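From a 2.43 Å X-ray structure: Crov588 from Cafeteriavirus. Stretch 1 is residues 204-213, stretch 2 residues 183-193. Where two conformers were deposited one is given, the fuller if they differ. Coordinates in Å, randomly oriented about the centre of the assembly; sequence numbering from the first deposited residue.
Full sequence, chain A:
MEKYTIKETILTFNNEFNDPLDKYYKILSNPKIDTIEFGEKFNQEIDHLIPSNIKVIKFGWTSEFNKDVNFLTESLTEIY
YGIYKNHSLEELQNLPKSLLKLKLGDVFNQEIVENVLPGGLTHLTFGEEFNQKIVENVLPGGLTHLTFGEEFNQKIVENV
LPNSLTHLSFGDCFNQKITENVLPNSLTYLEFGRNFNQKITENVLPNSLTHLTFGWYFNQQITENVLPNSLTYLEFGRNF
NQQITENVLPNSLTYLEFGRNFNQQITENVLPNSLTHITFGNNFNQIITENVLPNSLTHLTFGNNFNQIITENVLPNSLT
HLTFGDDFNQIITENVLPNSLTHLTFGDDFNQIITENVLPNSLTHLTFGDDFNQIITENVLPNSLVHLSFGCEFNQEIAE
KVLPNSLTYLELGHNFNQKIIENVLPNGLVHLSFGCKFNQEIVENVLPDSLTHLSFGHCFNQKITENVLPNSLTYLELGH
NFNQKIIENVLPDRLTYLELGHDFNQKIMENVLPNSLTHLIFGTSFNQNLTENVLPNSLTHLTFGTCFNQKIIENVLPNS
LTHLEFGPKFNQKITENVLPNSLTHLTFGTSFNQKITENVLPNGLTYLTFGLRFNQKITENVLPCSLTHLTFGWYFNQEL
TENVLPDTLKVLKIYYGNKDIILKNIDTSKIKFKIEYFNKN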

ATOM      1  N   VAL A 204     -11.059   8.020  37.776  1.00 59.65           N
ATOM      2  CA  VAL A 204     -11.663   8.568  36.572  1.00 56.36           C
ATOM      3  C   VAL A 204     -11.631   7.567  35.425  1.00 56.05           C
ATOM      4  O   VAL A 204     -12.621   7.407  34.712  1.00 56.63           O
ATOM      5  CB  VAL A 204     -10.956   9.885  36.183  1.00 55.48           C
ATOM      6  CG1 VAL A 204     -11.423  10.363  34.823  1.00 53.61           C
ATOM      7  CG2 VAL A 204     -11.200  10.950  37.248  1.00 56.21           C
ATOM      8  N   LEU A 205     -10.505   6.899  35.227  1.00 56.88           N
ATOM      9  CA  LEU A 205     -10.404   5.865  34.202  1.00 57.82           C
ATOM     10  C   LEU A 205     -10.964   4.551  34.736  1.00 60.30           C
ATOM     11  O   LEU A 205     -10.582   4.121  35.830  1.00 61.24           O
ATOM     12  CB  LEU A 205      -8.957   5.691  33.760  1.00 53.30           C
ATOM     13  CG  LEU A 205      -8.351   6.920  33.071  1.00 49.15           C
ATOM     14  CD1 LEU A 205      -6.884   6.691  32.751  1.00 49.95           C
ATOM     15  CD2 LEU A 205      -9.136   7.284  31.819  1.00 46.17           C
ATOM     16  N   PRO A 206     -11.871   3.901  34.010  1.00 60.95           N
ATOM     17  CA  PRO A 206     -12.528   2.706  34.551  1.00 61.87           C
ATOM     18  C   PRO A 206     -11.600   1.502  34.593  1.00 59.64           C
ATOM     19  O   PRO A 206     -10.557   1.449  33.939  1.00 55.57           O
ATOM     20  CB  PRO A 206     -13.700   2.473  33.590  1.00 61.34           C
ATOM     21  CG  PRO A 206     -13.239   3.063  32.295  1.00 60.92           C
ATOM     22  CD  PRO A 206     -12.350   4.234  32.652  1.00 59.80           C
ATOM     23  N   ASN A 207     -12.029   0.507  35.373  1.00 65.39           N
ATOM     24  CA  ASN A 207     -11.253  -0.697  35.630  1.00 67.69           C
ATOM     25  C   ASN A 207     -11.164  -1.628  34.435  1.00 62.30           C
ATOM     26  O   ASN A 207     -10.543  -2.692  34.547  1.00 63.12           O
ATOM     27  CB  ASN A 207     -11.890  -1.471  36.788  1.00 73.32           C
ATOM     28  CG  ASN A 207     -13.217  -2.122  36.389  1.00 77.54           C
ATOM     29  OD1 ASN A 207     -13.846  -1.724  35.402  1.00 75.62           O
ATOM     30  ND2 ASN A 207     -13.639  -3.128  37.151  1.00 81.27           N
ATOM     31  N   SER A 208     -11.756  -1.258  33.307  1.00 60.29           N
ATOM     32  CA  SER A 208     -11.806  -2.119  32.139  1.00 61.13           C
ATOM     33  C   SER A 208     -11.051  -1.573  30.940  1.00 58.50           C
ATOM     34  O   SER A 208     -11.010  -2.241  29.899  1.00 60.74           O
ATOM     35  CB  SER A 208     -13.269  -2.361  31.744  1.00 64.38           C
ATOM     36  OG  SER A 208     -13.955  -1.123  31.620  1.00 65.35           O
ATOM     37  N   LEU A 209     -10.438  -0.401  31.054  1.00 54.00           N
ATOM     38  CA  LEU A 209      -9.816   0.237  29.902  1.00 53.45           C
ATOM     39  C   LEU A 209      -8.552  -0.514  29.499  1.00 49.60           C
ATOM     40  O   LEU A 209      -7.708  -0.833  30.341  1.00 49.96           O
ATOM     41  CB  LEU A 209      -9.487   1.692  30.234  1.00 52.68           C
ATOM     42  CG  LEU A 209      -9.202   2.646  29.075  1.00 49.73           C
ATOM     43  CD1 LEU A 209     -10.467   2.844  28.252  1.00 49.40           C
ATOM     44  CD2 LEU A 209      -8.680   3.982  29.575  1.00 49.70           C
ATOM     45  N   THR A 210      -8.434  -0.817  28.205  1.00 45.61           N
ATOM     46  CA  THR A 210      -7.263  -1.497  27.667  1.00 46.45           C
ATOM     47  C   THR A 210      -6.423  -0.624  26.747  1.00 47.25           C
ATOM     48  O   THR A 210      -5.209  -0.816  26.681  1.00 47.07           O
ATOM     49  CB  THR A 210      -7.679  -2.762  26.899  1.00 49.66           C
ATOM     50  OG1 THR A 210      -8.564  -2.418  25.824  1.00 49.67           O
ATOM     51  CG2 THR A 210      -8.369  -3.750  27.834  1.00 50.52           C
ATOM     52  N   HIS A 211      -7.036   0.324  26.038  1.00 50.22           N
ATOM     53  CA  HIS A 211      -6.342   1.145  25.050  1.00 49.94           C
ATOM     54  C   HIS A 211      -6.607   2.610  25.367  1.00 49.87           C
ATOM     55  O   HIS A 211      -7.767   3.040  25.391  1.00 50.88           O
ATOM     56  CB  HIS A 211      -6.815   0.835  23.626  1.00 49.96           C
ATOM     57  CG  HIS A 211      -6.358  -0.489  23.099  1.00 50.43           C
ATOM     58  ND1 HIS A 211      -6.732  -1.688  23.666  1.00 51.78           N
ATOM     59  CD2 HIS A 211      -5.577  -0.801  22.038  1.00 49.90           C
ATOM     60  CE1 HIS A 211      -6.191  -2.682  22.984  1.00 52.17           C
ATOM     61  NE2 HIS A 211      -5.484  -2.171  21.992  1.00 52.84           N
ATOM     62  N   LEU A 212      -5.543   3.379  25.589  1.00 45.92           N
ATOM     63  CA  LEU A 212      -5.653   4.801  25.897  1.00 45.80           C
ATOM     64  C   LEU A 212      -4.744   5.570  24.952  1.00 44.93           C
ATOM     65  O   LEU A 212      -3.530   5.340  24.929  1.00 41.15           O
ATOM     66  CB  LEU A 212      -5.281   5.088  27.354  1.00 44.50           C
ATOM     67  CG  LEU A 212      -5.294   6.557  27.777  1.00 45.31           C
ATOM     68  CD1 LEU A 212      -6.667   7.176  27.562  1.00 45.49           C
ATOM     69  CD2 LEU A 212      -4.858   6.711  29.233  1.00 47.39           C
ATOM     70  N   THR A 213      -5.332   6.486  24.187  1.00 46.63           N
ATOM     71  CA  THR A 213      -4.610   7.300  23.222  1.00 43.85           C
ATOM     72  C   THR A 213      -4.858   8.770  23.524  1.00 41.67           C
ATOM     73  O   THR A 213      -6.013   9.197  23.616  1.00 41.38           O
ATOM     74  CB  THR A 213      -5.062   6.993  21.785  1.00 40.85           C
ATOM     75  OG1 THR A 213      -4.836   5.610  21.494  1.00 41.28           O
ATOM     76  CG2 THR A 213      -4.309   7.854  20.781  1.00 36.95           C
TER
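Stretch 2 183-193: LPNSLTYLEFG

A ladder of backbone hydrogen bonds joins stretch 2 to stretch 1. Thr-188 O accepts from His-211 N at 3.0 Å; Leu-190 N then donates to His-211 O at 3.0 Å, Leu-190 O accepts from Thr-213 N at 3.1 Å, and Phe-192 N donates to Thr-213 O at 3.0 Å. The N-H...O angles of 160 to 168° are close to straight. Bonding thus alternates in the manner of parallel strands: His-211 and Thr-213 use both their N and O atoms, reaching residues before and after their partners Tyr-189 and Glu-191. Ser-208, with chi1 in the p well and CB directed toward stretch 2, places OG 2.6 Å from Asn-185 O and 2.8 Å from Leu-187 O; its single proton has both acceptors within reach.

Stretch 2 lies beside stretch 1 as the neighbouring turn-and-strand unit of the same chain, with the strands 189-191 and 211-213 running parallel, 1° apart in direction and 4.9 Å at closest approach. The CA atoms of the bridged pairs lie 4.8 Å apart for His-211 and Tyr-189, 5.1 Å for Leu-212 and Leu-190, and 4.7 Å for Thr-213 and Glu-191. Thr-188 O also takes Thr-210 N at 2.9 Å, so one carbonyl serves two successive amides where the strands begin. Before this point each stretch makes a type I turn, Pro-184 to Leu-187 and Pro-206 to Leu-209. The turn in stretch 2 is closed by Leu-187 N to Pro-184 O at 3.2 Å; its counterpart, Leu-209 N to Pro-206 O at 3.4 Å, is weak. Two waters extend the polar contact: water 1 accepts from Leu-183 N (3.0 Å) and donates to Val-204 O (2.7 Å), while water 2 donates to Leu-190 O (3.0 Å) and is hydrogen-bonded to Thr-213 OG1 (2.7 Å).

On the sheet face carrying His-211, Thr-213, Tyr-189 and Glu-191, both aromatic residues adopt chi1 m with similar chi2, and their rings form an offset stack, centroids 4.2 Å apart and planes at 7°. Tyr-189 OH lies over the imidazole face, 3.5 Å from His-211 CE1, and His-211 CB sits over the phenol face, 4.1 Å from the ring centroid. Thr-210 OG1 and His-211 ND1 share a hydrogen bond of 2.9 Å within stretch 1. Further along, Thr-213 CB packs on Glu-191 CG at 4.0 Å.

Leu-212 and Leu-190 point to the other face, both with chi1 t and chi2 p, and meet at 4.0 Å through Leu-212 CD1 and Leu-190 CD2. Leu-190 CD2 also touches Leu-205 CD2 at 3.9 Å, while Leu-190 CB receives Leu-209 CD1 at 3.8 Å. The apolar packing continues to the turns: Leu-183 CD1 contacts Leu-205 CD2 at 3.9 Å and Pro-206 CD at 4.0 Å, and Pro-206 CG rests 4.0 Å from Leu-187 CB. Together the two stretches bury 787 Å², both sides summed.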

ATOM      1  N   LEU A 183     -16.971   8.090  32.907  1.00 53.34           N
ATOM      2  CA  LEU A 183     -16.657   7.055  31.932  1.00 54.36           C
ATOM      3  C   LEU A 183     -17.263   5.728  32.372  1.00 57.21           C
ATOM      4  O   LEU A 183     -17.068   5.316  33.522  1.00 59.40           O
ATOM      5  CB  LEU A 183     -15.146   6.924  31.787  1.00 52.41           C
ATOM      6  CG  LEU A 183     -14.411   8.172  31.293  1.00 51.05           C
ATOM      7  CD1 LEU A 183     -12.904   7.941  31.342  1.00 49.34           C
ATOM      8  CD2 LEU A 183     -14.846   8.550  29.890  1.00 49.90           C
ATOM      9  N   PRO A 184     -17.997   5.038  31.498  1.00 54.37           N
ATOM     10  CA  PRO A 184     -18.647   3.793  31.924  1.00 54.99           C
ATOM     11  C   PRO A 184     -17.649   2.712  32.319  1.00 57.11           C
ATOM     12  O   PRO A 184     -16.512   2.668  31.840  1.00 52.50           O
ATOM     13  CB  PRO A 184     -19.486   3.382  30.707  1.00 55.96           C
ATOM     14  CG  PRO A 184     -19.011   4.224  29.562  1.00 56.21           C
ATOM     15  CD  PRO A 184     -18.432   5.475  30.156  1.00 53.42           C
ATOM     16  N   ASN A 185     -18.105   1.831  33.213  1.00 63.10           N
ATOM     17  CA  ASN A 185     -17.310   0.714  33.700  1.00 67.70           C
ATOM     18  C   ASN A 185     -17.030  -0.322  32.625  1.00 63.12           C
ATOM     19  O   ASN A 185     -16.219  -1.227  32.853  1.00 75.12           O
ATOM     20  CB  ASN A 185     -18.056   0.041  34.855  1.00 76.03           C
ATOM     21  CG  ASN A 185     -18.006   0.840  36.141  1.00 81.71           C
ATOM     22  OD1 ASN A 185     -16.938   1.259  36.585  1.00 85.04           O
ATOM     23  ND2 ASN A 185     -19.170   1.067  36.741  1.00 81.47           N
ATOM     24  N   SER A 186     -17.686  -0.210  31.473  1.00 59.30           N
ATOM     25  CA  SER A 186     -17.506  -1.124  30.354  1.00 57.73           C
ATOM     26  C   SER A 186     -16.504  -0.635  29.318  1.00 57.79           C
ATOM     27  O   SER A 186     -16.174  -1.393  28.398  1.00 58.19           O
ATOM     28  CB  SER A 186     -18.863  -1.360  29.675  1.00 57.84           C
ATOM     29  OG  SER A 186     -19.512  -0.122  29.406  1.00 55.34           O
ATOM     30  N   LEU A 187     -16.004   0.589  29.449  1.00 57.32           N
ATOM     31  CA  LEU A 187     -15.195   1.192  28.398  1.00 57.94           C
ATOM     32  C   LEU A 187     -13.845   0.494  28.285  1.00 55.53           C
ATOM     33  O   LEU A 187     -13.191   0.195  29.288  1.00 56.14           O
ATOM     34  CB  LEU A 187     -15.009   2.679  28.688  1.00 59.76           C
ATOM     35  CG  LEU A 187     -14.616   3.594  27.534  1.00 60.34           C
ATOM     36  CD1 LEU A 187     -15.731   3.676  26.505  1.00 58.53           C
ATOM     37  CD2 LEU A 187     -14.272   4.985  28.062  1.00 61.38           C
ATOM     38  N   THR A 188     -13.434   0.232  27.045  1.00 51.23           N
ATOM     39  CA  THR A 188     -12.176  -0.441  26.760  1.00 49.26           C
ATOM     40  C   THR A 188     -11.238   0.368  25.875  1.00 48.37           C
ATOM     41  O   THR A 188     -10.020   0.277  26.047  1.00 46.20           O
ATOM     42  CB  THR A 188     -12.431  -1.790  26.067  1.00 52.77           C
ATOM     43  OG1 THR A 188     -13.045  -1.563  24.790  1.00 56.61           O
ATOM     44  CG2 THR A 188     -13.339  -2.670  26.907  1.00 51.39           C
ATOM     45  N   TYR A 189     -11.772   1.136  24.926  0.50 49.52           N
ATOM     46  CA  TYR A 189     -10.985   1.992  24.044  0.50 47.25           C
ATOM     47  C   TYR A 189     -11.370   3.443  24.311  0.50 48.37           C
ATOM     48  O   TYR A 189     -12.547   3.803  24.198  0.50 47.08           O
ATOM     49  CB  TYR A 189     -11.234   1.645  22.569  0.50 47.14           C
ATOM     50  CG  TYR A 189     -10.584   0.371  22.080  0.50 46.03           C
ATOM     51  CD1 TYR A 189     -10.832  -0.845  22.703  0.50 47.72           C
ATOM     52  CD2 TYR A 189      -9.742   0.380  20.976  0.50 45.35           C
ATOM     53  CE1 TYR A 189     -10.243  -2.013  22.253  0.50 47.48           C
ATOM     54  CE2 TYR A 189      -9.149  -0.783  20.516  0.50 45.39           C
ATOM     55  CZ  TYR A 189      -9.404  -1.975  21.156  0.50 45.78           C
ATOM     56  OH  TYR A 189      -8.815  -3.130  20.700  0.50 46.85           O
ATOM     57  N   LEU A 190     -10.387   4.273  24.656  1.00 45.15           N
ATOM     58  CA  LEU A 190     -10.605   5.703  24.856  1.00 45.54           C
ATOM     59  C   LEU A 190      -9.581   6.463  24.030  1.00 44.77           C
ATOM     60  O   LEU A 190      -8.374   6.231  24.168  1.00 41.50           O
ATOM     61  CB  LEU A 190     -10.499   6.087  26.333  1.00 46.58           C
ATOM     62  CG  LEU A 190     -10.661   7.572  26.677  1.00 47.06           C
ATOM     63  CD1 LEU A 190     -11.964   8.136  26.132  1.00 46.90           C
ATOM     64  CD2 LEU A 190     -10.580   7.793  28.192  1.00 41.94           C
ATOM     65  N   GLU A 191     -10.059   7.353  23.163  1.00 47.11           N
ATOM     66  CA  GLU A 191      -9.186   8.194  22.355  1.00 49.87           C
ATOM     67  C   GLU A 191      -9.576   9.655  22.520  1.00 46.80           C
ATOM     68  O   GLU A 191     -10.709  10.038  22.209  1.00 49.80           O
ATOM     69  CB  GLU A 191      -9.237   7.810  20.874  1.00 49.70           C
ATOM     70  CG  GLU A 191      -8.295   8.662  20.033  1.00 51.78           C
ATOM     71  CD  GLU A 191      -8.168   8.192  18.603  1.00 52.75           C
ATOM     72  OE1 GLU A 191      -8.650   7.084  18.290  1.00 51.81           O
ATOM     73  OE2 GLU A 191      -7.583   8.940  17.791  1.00 56.21           O
ATOM     74  N   PHE A 192      -8.637  10.464  22.998  1.00 45.04           N
ATOM     75  CA  PHE A 192      -8.795  11.910  23.030  1.00 46.22           C
ATOM     76  C   PHE A 192      -8.252  12.532  21.749  1.00 44.39           C
ATOM     77  O   PHE A 192      -7.372  11.980  21.082  1.00 44.71           O
ATOM     78  CB  PHE A 192      -8.080  12.514  24.238  1.00 44.61           C
ATOM     79  CG  PHE A 192      -8.737  12.198  25.546  1.00 47.47           C
ATOM     80  CD1 PHE A 192      -9.919  12.820  25.906  1.00 48.26           C
ATOM     81  CD2 PHE A 192      -8.174  11.277  26.414  1.00 47.94           C
ATOM     82  CE1 PHE A 192     -10.529  12.530  27.108  1.00 48.73           C
ATOM     83  CE2 PHE A 192      -8.779  10.984  27.618  1.00 48.02           C
ATOM     84  CZ  PHE A 192      -9.957  11.610  27.964  1.00 50.25           C
ATOM     85  N   GLY A 193      -8.784  13.710  21.420  1.00 46.96           N
ATOM     86  CA  GLY A 193      -8.436  14.401  20.201  1.00 46.43           C
ATOM     87  C   GLY A 193      -7.411  15.499  20.422  1.00 46.45           C
ATOM     88  O   GLY A 193      -6.787  15.616  21.480  1.00 43.79           O
TER
HETATM   89  O   HOH W   1     -14.982   8.761  35.002  1.00 44.34           O
HETATM   90  O   HOH W   2      -7.068   4.270  22.286  1.00 44.01           O